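Long-range contacts in Gp26 (PDB 4JZ5), which probably hydrolyses the peptidoglycan of the Listeria cell wall, acting as a phage endolysin with a glycosyl hydrolase family 25 catalytic domain: residues F84-T90 against E131-F135; T112-L116 against D167-V171. All coordinates share one frame; numbering follows the deposited sequence.

Contact 1: residues F84-T90 against E131-F135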
ATOM      1  N   PHE A  84      -4.472  -4.993  14.449  1.00  5.48           N
ATOM      2  CA  PHE A  84      -5.029  -4.353  15.634  1.00  6.25           C
ATOM      3  C   PHE A  84      -6.079  -5.180  16.370  1.00  6.30           C
ATOM      4  O   PHE A  84      -6.847  -5.940  15.779  1.00  6.66           O
ATOM      5  CB  PHE A  84      -5.511  -2.913  15.362  1.00  5.91           C
ATOM      6  CG  PHE A  84      -6.322  -2.715  14.101  1.00  5.28           C
ATOM      7  CD1 PHE A  84      -7.611  -3.214  13.981  1.00  5.85           C
ATOM      8  CD2 PHE A  84      -5.821  -1.959  13.065  1.00  5.55           C
ATOM      9  CE1 PHE A  84      -8.359  -2.976  12.836  1.00  6.29           C
ATOM     10  CE2 PHE A  84      -6.581  -1.701  11.930  1.00  5.06           C
ATOM     11  CZ  PHE A  84      -7.844  -2.211  11.813  1.00  6.52           C
ATOM     12  N   GLU A  85      -6.095  -5.004  17.683  1.00  6.47           N
ATOM     13  CA  GLU A  85      -6.971  -5.764  18.565  1.00  6.95           C
ATOM     14  C   GLU A  85      -8.353  -5.140  18.749  1.00  7.10           C
ATOM     15  O   GLU A  85      -9.232  -5.773  19.331  1.00  7.51           O
ATOM     16  CB  GLU A  85      -6.304  -5.933  19.940  1.00  7.44           C
ATOM     17  CG  GLU A  85      -5.042  -6.799  19.887  1.00  7.53           C
ATOM     18  CD  GLU A  85      -4.446  -7.122  21.239  1.00  8.28           C
ATOM     19  OE1 GLU A  85      -4.962  -6.628  22.268  1.00  9.17           O
ATOM     20  OE2 GLU A  85      -3.468  -7.923  21.275  1.00  9.71           O
ATOM     21  N   GLY A  86      -8.540  -3.914  18.262  1.00  7.10           N
ATOM     22  CA  GLY A  86      -9.727  -3.140  18.562  1.00  7.27           C
ATOM     23  C   GLY A  86      -9.414  -2.073  19.591  1.00  7.00           C
ATOM     24  O   GLY A  86      -8.302  -1.990  20.099  1.00  8.00           O
ATOM     25  N   GLY A  87     -10.394  -1.228  19.894  1.00  8.76           N
ATOM     26  CA  GLY A  87     -10.224  -0.237  20.937  1.00  9.58           C
ATOM     27  C   GLY A  87      -9.021   0.655  20.717  1.00  7.51           C
ATOM     28  O   GLY A  87      -8.762   1.106  19.609  1.00  8.27           O
ATOM     29  N   GLN A  88      -8.280   0.915  21.785  1.00  8.13           N
ATOM     30  CA  GLN A  88      -7.152   1.815  21.693  1.00  7.90           C
ATOM     31  C   GLN A  88      -6.061   1.260  20.791  1.00  6.94           C
ATOM     32  O   GLN A  88      -5.329   2.022  20.174  1.00  7.27           O
ATOM     33  CB  GLN A  88      -6.590   2.107  23.078  1.00 10.04           C
ATOM     34  CG  GLN A  88      -5.437   3.105  23.087  1.00 12.66           C
ATOM     35  CD  GLN A  88      -5.829   4.453  22.532  1.00 15.89           C
ATOM     36  OE1 GLN A  88      -6.941   4.932  22.764  1.00 19.48           O
ATOM     37  NE2 GLN A  88      -4.917   5.081  21.806  1.00 15.42           N
ATOM     38  N   ASP A  89      -5.935  -0.065  20.697  1.00  6.50           N
ATOM     39  CA  ASP A  89      -4.898  -0.642  19.851  1.00  6.26           C
ATOM     40  C   ASP A  89      -5.079  -0.252  18.390  1.00  5.55           C
ATOM     41  O   ASP A  89      -4.095  -0.071  17.683  1.00  5.87           O
ATOM     42  CB  ASP A  89      -4.882  -2.159  20.001  1.00  6.62           C
ATOM     43  CG  ASP A  89      -3.639  -2.792  19.411  1.00  6.50           C
ATOM     44  OD1 ASP A  89      -2.519  -2.354  19.744  1.00  9.74           O
ATOM     45  OD2 ASP A  89      -3.779  -3.758  18.642  1.00  8.03           O
ATOM     46  N   THR A  90      -6.315  -0.117  17.922  1.00  5.84           N
ATOM     47  CA  THR A  90      -6.550   0.321  16.550  1.00  5.76           C
ATOM     48  C   THR A  90      -5.962   1.707  16.319  1.00  5.70           C
ATOM     49  O   THR A  90      -5.324   1.972  15.296  1.00  5.92           O
ATOM     50  CB  THR A  90      -8.041   0.327  16.249  1.00  5.90           C
ATOM     51  OG1 THR A  90      -8.558  -0.983  16.529  1.00  6.20           O
ATOM     52  CG2 THR A  90      -8.326   0.699  14.803  1.00  6.37           C
ATOM     53  N   GLU A 131     -13.690  -1.046  12.668  1.00  5.72           N
ATOM     54  CA  GLU A 131     -12.333  -0.825  13.135  1.00  5.62           C
ATOM     55  C   GLU A 131     -11.441  -0.300  12.011  1.00  5.44           C
ATOM     56  O   GLU A 131     -10.618   0.579  12.248  1.00  5.34           O
ATOM     57  CB  GLU A 131     -11.770  -2.083  13.786  1.00  6.52           C
ATOM     58  CG  GLU A 131     -12.509  -2.465  15.075  1.00  6.97           C
ATOM     59  CD  GLU A 131     -12.442  -1.389  16.131  1.00  6.57           C
ATOM     60  OE1 GLU A 131     -11.370  -0.811  16.347  1.00  7.29           O
ATOM     61  OE2 GLU A 131     -13.489  -1.117  16.745  1.00 11.22           O
ATOM     62  N   CYS A 132     -11.620  -0.797  10.790  1.00  4.93           N
ATOM     63  CA  CYS A 132     -10.919  -0.222   9.658  1.00  4.70           C
ATOM     64  C   CYS A 132     -11.267   1.256   9.528  1.00  4.68           C
ATOM     65  O   CYS A 132     -10.400   2.072   9.254  1.00  4.98           O
ATOM     66  CB  CYS A 132     -11.270  -0.959   8.364  1.00  5.33           C
ATOM     67  SG  CYS A 132     -10.465  -2.558   8.202  1.00  5.63           S
ATOM     68  N   GLN A 133     -12.543   1.594   9.701  1.00  5.09           N
ATOM     69  CA  GLN A 133     -12.962   2.985   9.601  1.00  5.39           C
ATOM     70  C   GLN A 133     -12.296   3.854  10.671  1.00  5.61           C
ATOM     71  O   GLN A 133     -11.851   4.970  10.372  1.00  5.68           O
ATOM     72  CB  GLN A 133     -14.483   3.119   9.700  1.00  5.51           C
ATOM     73  CG  GLN A 133     -14.954   4.495   9.258  1.00  5.52           C
ATOM     74  CD  GLN A 133     -14.771   4.668   7.778  1.00  5.52           C
ATOM     75  OE1 GLN A 133     -15.395   3.945   7.000  1.00  6.85           O
ATOM     76  NE2 GLN A 133     -13.853   5.526   7.368  1.00  6.55           N
ATOM     77  N   ARG A 134     -12.242   3.358  11.905  1.00  5.59           N
ATOM     78  CA  ARG A 134     -11.577   4.095  12.975  1.00  5.70           C
ATOM     79  C   ARG A 134     -10.118   4.359  12.629  1.00  5.35           C
ATOM     80  O   ARG A 134      -9.618   5.470  12.856  1.00  5.93           O
ATOM     81  CB  ARG A 134     -11.689   3.356  14.306  1.00  6.39           C
ATOM     82  CG  ARG A 134     -13.117   3.242  14.823  1.00  6.91           C
ATOM     83  CD  ARG A 134     -13.150   2.457  16.130  1.00  7.49           C
ATOM     84  NE  ARG A 134     -12.497   3.196  17.205  1.00  9.38           N
ATOM     85  CZ  ARG A 134     -11.525   2.744  17.986  1.00  8.55           C
ATOM     86  NH1 ARG A 134     -11.048   1.516  17.872  1.00  9.02           N
ATOM     87  NH2 ARG A 134     -11.026   3.558  18.906  1.00 10.25           N
ATOM     88  N   PHE A 135      -9.434   3.353  12.105  1.00  5.05           N
ATOM     89  CA  PHE A 135      -8.042   3.512  11.706  1.00  5.32           C
ATOM     90  C   PHE A 135      -7.885   4.591  10.638  1.00  4.72           C
ATOM     91  O   PHE A 135      -7.067   5.498  10.773  1.00  5.18           O
ATOM     92  CB  PHE A 135      -7.523   2.159  11.201  1.00  4.88           C
ATOM     93  CG  PHE A 135      -6.089   2.178  10.720  1.00  4.55           C
ATOM     94  CD1 PHE A 135      -5.757   2.693   9.479  1.00  4.81           C
ATOM     95  CD2 PHE A 135      -5.075   1.656  11.514  1.00  5.25           C
ATOM     96  CE1 PHE A 135      -4.443   2.710   9.044  1.00  4.98           C
ATOM     97  CE2 PHE A 135      -3.756   1.660  11.081  1.00  5.32           C
ATOM     98  CZ  PHE A 135      -3.446   2.193   9.843  1.00  5.48           C
TER
HETATM   99  O   HOH W   1     -13.258  -0.606  19.301  1.00 16.90           O
HETATM  100  O   HOH W   2      -9.649   4.025  21.458  1.00 22.02           O
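Gly-86 lies opposite Glu-131, and Thr-90 opposite Phe-135 at 6.0 Å between their CA atoms, so the turn opening helix 87-106 and the early part of helix 128-143 ascend in the same direction. Gly-86 has phi 104° and psi 176°, where a CB would press on the preceding carbonyl oxygen; Gly-87 also has positive phi, which glycine tolerates best, and the turn the two make offers the carbonyl of Gly-87 to the neighbouring helix. Arg-134 uses it: NH1 bonds to Gly-87 O at 2.9 Å, the oxygen lying in the guanidinium plane, while NH2 adds a weak bond to the same oxygen. NH1 also forms a salt bridge with Glu-131 OE1 one turn earlier on the helix, through the syn lone pair of OE1. On its anti side, somewhat out of the carboxylate plane, OE1 accepts a bond from Thr-90 OG1 at 2.8 Å, so two donors hold one carboxylate oxygen. The other, OE2, receives a hydrogen bond from a water that in turn accepts from Gly-87 N. Helices 87-106 and 128-143 flank strand 114-117 in the chain, consecutive helices in the beta-alpha part of the irregular TIM-like barrel of family 25. Beneath the polar layer lies an apolar one. Thr-90 suits the boundary because its two branches serve both: with CG2 anti to the backbone N, the methyl sits 3.9 Å above the plane of the Phe-84 ring, over its centre, while OG1 remains beside the backbone N for Glu-131. Phe-84 reaches the second helix through CE1, 3.7 Å from Glu-131 CB, and through CE2, 3.7 Å from Phe-135 CD2. The two phenyl planes are 29° apart but slid past one another; the buried ring of Phe-135 also meets His-80, and that of Phe-84 meets Tyr-118.

Contact 2: residues T112-L116 against D167-V171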
ATOM      1  N   THR A 112       2.838  10.584  -0.782  1.00  5.38           N
ATOM      2  CA  THR A 112       1.648  11.271  -1.271  1.00  5.72           C
ATOM      3  C   THR A 112       0.353  10.507  -1.057  1.00  5.03           C
ATOM      4  O   THR A 112      -0.705  10.987  -1.428  1.00  6.54           O
ATOM      5  CB  THR A 112       1.764  11.597  -2.758  1.00  7.08           C
ATOM      6  OG1 THR A 112       1.976  10.397  -3.486  1.00  9.91           O
ATOM      7  CG2 THR A 112       2.926  12.567  -3.011  1.00 14.49           C
ATOM      8  N   PHE A 113       0.416   9.321  -0.464  1.00  5.07           N
ATOM      9  CA  PHE A 113      -0.777   8.507  -0.260  1.00  5.34           C
ATOM     10  C   PHE A 113      -0.451   7.499   0.822  1.00  4.91           C
ATOM     11  O   PHE A 113       0.697   7.049   0.923  1.00  5.11           O
ATOM     12  CB  PHE A 113      -1.184   7.792  -1.564  1.00  5.52           C
ATOM     13  CG  PHE A 113      -2.662   7.809  -1.841  1.00  5.20           C
ATOM     14  CD1 PHE A 113      -3.523   6.928  -1.194  1.00  5.81           C
ATOM     15  CD2 PHE A 113      -3.190   8.703  -2.749  1.00  5.74           C
ATOM     16  CE1 PHE A 113      -4.884   6.948  -1.462  1.00  6.45           C
ATOM     17  CE2 PHE A 113      -4.541   8.717  -3.022  1.00  6.98           C
ATOM     18  CZ  PHE A 113      -5.391   7.846  -2.379  1.00  6.17           C
ATOM     19  N   LEU A 114      -1.455   7.117   1.603  1.00  4.50           N
ATOM     20  CA  LEU A 114      -1.288   6.144   2.665  1.00  4.93           C
ATOM     21  C   LEU A 114      -2.351   5.066   2.525  1.00  4.46           C
ATOM     22  O   LEU A 114      -3.397   5.296   1.932  1.00  4.57           O
ATOM     23  CB  LEU A 114      -1.417   6.823   4.034  1.00  4.98           C
ATOM     24  CG  LEU A 114      -0.480   8.011   4.273  1.00  5.28           C
ATOM     25  CD1 LEU A 114      -0.878   8.737   5.539  1.00  6.75           C
ATOM     26  CD2 LEU A 114       0.978   7.582   4.362  1.00  7.12           C
ATOM     27  N   PHE A 115      -2.072   3.877   3.067  1.00  4.29           N
ATOM     28  CA  PHE A 115      -2.996   2.753   2.956  1.00  4.45           C
ATOM     29  C   PHE A 115      -3.042   1.907   4.213  1.00  4.12           C
ATOM     30  O   PHE A 115      -2.030   1.675   4.871  1.00  4.56           O
ATOM     31  CB  PHE A 115      -2.568   1.822   1.820  1.00  4.21           C
ATOM     32  CG  PHE A 115      -2.725   2.411   0.462  1.00  4.37           C
ATOM     33  CD1 PHE A 115      -3.932   2.306  -0.201  1.00  5.91           C
ATOM     34  CD2 PHE A 115      -1.685   3.042  -0.167  1.00  5.94           C
ATOM     35  CE1 PHE A 115      -4.100   2.832  -1.466  1.00  7.73           C
ATOM     36  CE2 PHE A 115      -1.858   3.577  -1.436  1.00  7.48           C
ATOM     37  CZ  PHE A 115      -3.065   3.470  -2.068  1.00  8.66           C
ATOM     38  N   LEU A 116      -4.248   1.424   4.504  1.00  4.31           N
ATOM     39  CA  LEU A 116      -4.476   0.356   5.453  1.00  4.48           C
ATOM     40  C   LEU A 116      -4.516  -0.971   4.686  1.00  4.35           C
ATOM     41  O   LEU A 116      -5.381  -1.163   3.824  1.00  5.07           O
ATOM     42  CB  LEU A 116      -5.813   0.574   6.154  1.00  4.38           C
ATOM     43  CG  LEU A 116      -6.298  -0.549   7.061  1.00  5.11           C
ATOM     44  CD1 LEU A 116      -5.273  -0.866   8.124  1.00  5.91           C
ATOM     45  CD2 LEU A 116      -7.622  -0.179   7.711  1.00  5.86           C
ATOM     46  N   ASP A 167     -10.223   6.508   0.440  1.00  5.03           N
ATOM     47  CA  ASP A 167      -9.868   7.236  -0.761  1.00  5.44           C
ATOM     48  C   ASP A 167      -9.390   6.410  -1.952  1.00  5.79           C
ATOM     49  O   ASP A 167      -9.156   6.995  -3.017  1.00  7.10           O
ATOM     50  CB  ASP A 167      -8.794   8.270  -0.411  1.00  6.40           C
ATOM     51  CG  ASP A 167      -9.293   9.286   0.577  1.00  6.12           C
ATOM     52  OD1 ASP A 167     -10.370   9.865   0.302  1.00  9.18           O
ATOM     53  OD2 ASP A 167      -8.655   9.489   1.618  1.00  6.95           O
ATOM     54  N   LEU A 168      -9.175   5.109  -1.810  1.00  5.51           N
ATOM     55  CA  LEU A 168      -8.705   4.318  -2.943  1.00  5.39           C
ATOM     56  C   LEU A 168      -8.824   2.818  -2.692  1.00  4.79           C
ATOM     57  O   LEU A 168      -8.299   2.305  -1.715  1.00  4.88           O
ATOM     58  CB  LEU A 168      -7.256   4.680  -3.266  1.00  6.64           C
ATOM     59  CG  LEU A 168      -6.809   4.348  -4.691  1.00  6.81           C
ATOM     60  CD1 LEU A 168      -5.789   5.376  -5.192  1.00 10.88           C
ATOM     61  CD2 LEU A 168      -6.220   2.952  -4.777  1.00  8.10           C
ATOM     62  N   ARG A 169      -9.532   2.136  -3.588  1.00  4.93           N
ATOM     63  CA  ARG A 169      -9.708   0.687  -3.505  1.00  5.13           C
ATOM     64  C   ARG A 169      -8.538  -0.055  -4.144  1.00  4.66           C
ATOM     65  O   ARG A 169      -8.385  -0.049  -5.368  1.00  5.39           O
ATOM     66  CB  ARG A 169     -10.988   0.274  -4.221  1.00  6.09           C
ATOM     67  CG  ARG A 169     -12.267   0.877  -3.665  1.00  6.51           C
ATOM     68  CD  ARG A 169     -13.444   0.698  -4.620  1.00  8.11           C
ATOM     69  NE  ARG A 169     -13.794  -0.701  -4.876  1.00  8.09           N
ATOM     70  CZ  ARG A 169     -14.663  -1.414  -4.167  1.00  8.95           C
ATOM     71  NH1 ARG A 169     -15.313  -0.888  -3.140  1.00  9.55           N
ATOM     72  NH2 ARG A 169     -14.886  -2.675  -4.507  1.00  9.64           N
ATOM     73  N   TRP A 170      -7.730  -0.687  -3.302  1.00  4.34           N
ATOM     74  CA  TRP A 170      -6.551  -1.424  -3.732  1.00  4.55           C
ATOM     75  C   TRP A 170      -6.858  -2.903  -3.495  1.00  4.18           C
ATOM     76  O   TRP A 170      -6.922  -3.366  -2.353  1.00  5.17           O
ATOM     77  CB  TRP A 170      -5.347  -0.927  -2.939  1.00  4.48           C
ATOM     78  CG  TRP A 170      -4.032  -1.503  -3.345  1.00  4.50           C
ATOM     79  CD1 TRP A 170      -3.757  -2.288  -4.430  1.00  4.38           C
ATOM     80  CD2 TRP A 170      -2.800  -1.330  -2.651  1.00  4.13           C
ATOM     81  NE1 TRP A 170      -2.429  -2.600  -4.449  1.00  4.80           N
ATOM     82  CE2 TRP A 170      -1.816  -2.032  -3.364  1.00  4.34           C
ATOM     83  CE3 TRP A 170      -2.432  -0.655  -1.481  1.00  4.82           C
ATOM     84  CZ2 TRP A 170      -0.495  -2.086  -2.944  1.00  5.18           C
ATOM     85  CZ3 TRP A 170      -1.120  -0.701  -1.073  1.00  5.22           C
ATOM     86  CH2 TRP A 170      -0.167  -1.423  -1.793  1.00  6.01           C
ATOM     87  N   VAL A 171      -7.110  -3.626  -4.580  1.00  5.03           N
ATOM     88  CA  VAL A 171      -7.632  -4.985  -4.499  1.00  4.88           C
ATOM     89  C   VAL A 171      -6.672  -5.971  -5.146  1.00  4.87           C
ATOM     90  O   VAL A 171      -6.219  -5.757  -6.271  1.00  5.40           O
ATOM     91  CB  VAL A 171      -9.008  -5.095  -5.180  1.00  5.88           C
ATOM     92  CG1 VAL A 171      -9.606  -6.474  -4.949  1.00  6.76           C
ATOM     93  CG2 VAL A 171      -9.959  -4.014  -4.663  1.00  7.12           C
TER
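This is buried hydrophobic packing across a barrel interior: Phe-113 and Phe-115, from the segment 112-116 that runs into strand 114-117, meet Leu-168 and Trp-170, leading into and on strand 169-172. Strand 147-152 pairs with both strands and separates them in the sheet, so the contact is made mainly by side chains, and even Phe-115 and Leu-168 keep their CA atoms 8.4 Å apart. Trp-170 turns an edge of its six-membered ring to the face of Phe-115, a T-shaped stack with planes at 64° and centroids 4.8 Å apart. CE3 makes the touch, 3.6 Å from Phe-115 CD1, and chi1 of -175° swings the indole away from its own backbone N and across the interior. Its polar NE1 is satisfied by Asn-210. Leu-168 divides its branches: CD2 lies at the edge of the Phe-115 ring, 3.9 Å from CE1, whereas CB comes within 3.7 Å of Phe-113 CE1 and CD1 packs against the same ring. Branched aliphatic and flat aromatic groups thus fill the interior together. Asp-167 O lies near the plane of the Phe-113 ring, at its edge, and is bonded by Lys-219; the carboxylate of Asp-167 pairs with Lys-140. Helix 214-220 covers Phe-113, Phe-115 and Leu-168 at the N-terminal end of these parallel strands; aromatic and aliphatic side chains pointing inward from the strands are the core of an alpha/beta barrel, here the family 25 type.

In the fold
The centres of the two contacts lie about 17 Å apart, and their segments alternate along the chain: 84-90, 112-116, 131-135, 167-171. Contact 1 is peripheral, joining helices 87-106 and 128-143, while contact 2 is near the centre of the chain, between strands of the curled sheet. Strand 114-117, which lies between those helices in sequence, links the two contacts. Its Phe-115 faces the interior, whereas Leu-116 faces outward and packs its CD2 3.7 Å from Cys-132 SG, also touching Phe-84 and Phe-135. One strand therefore contributes to both the inner and the outer hydrophobic layers of the family 25 barrel.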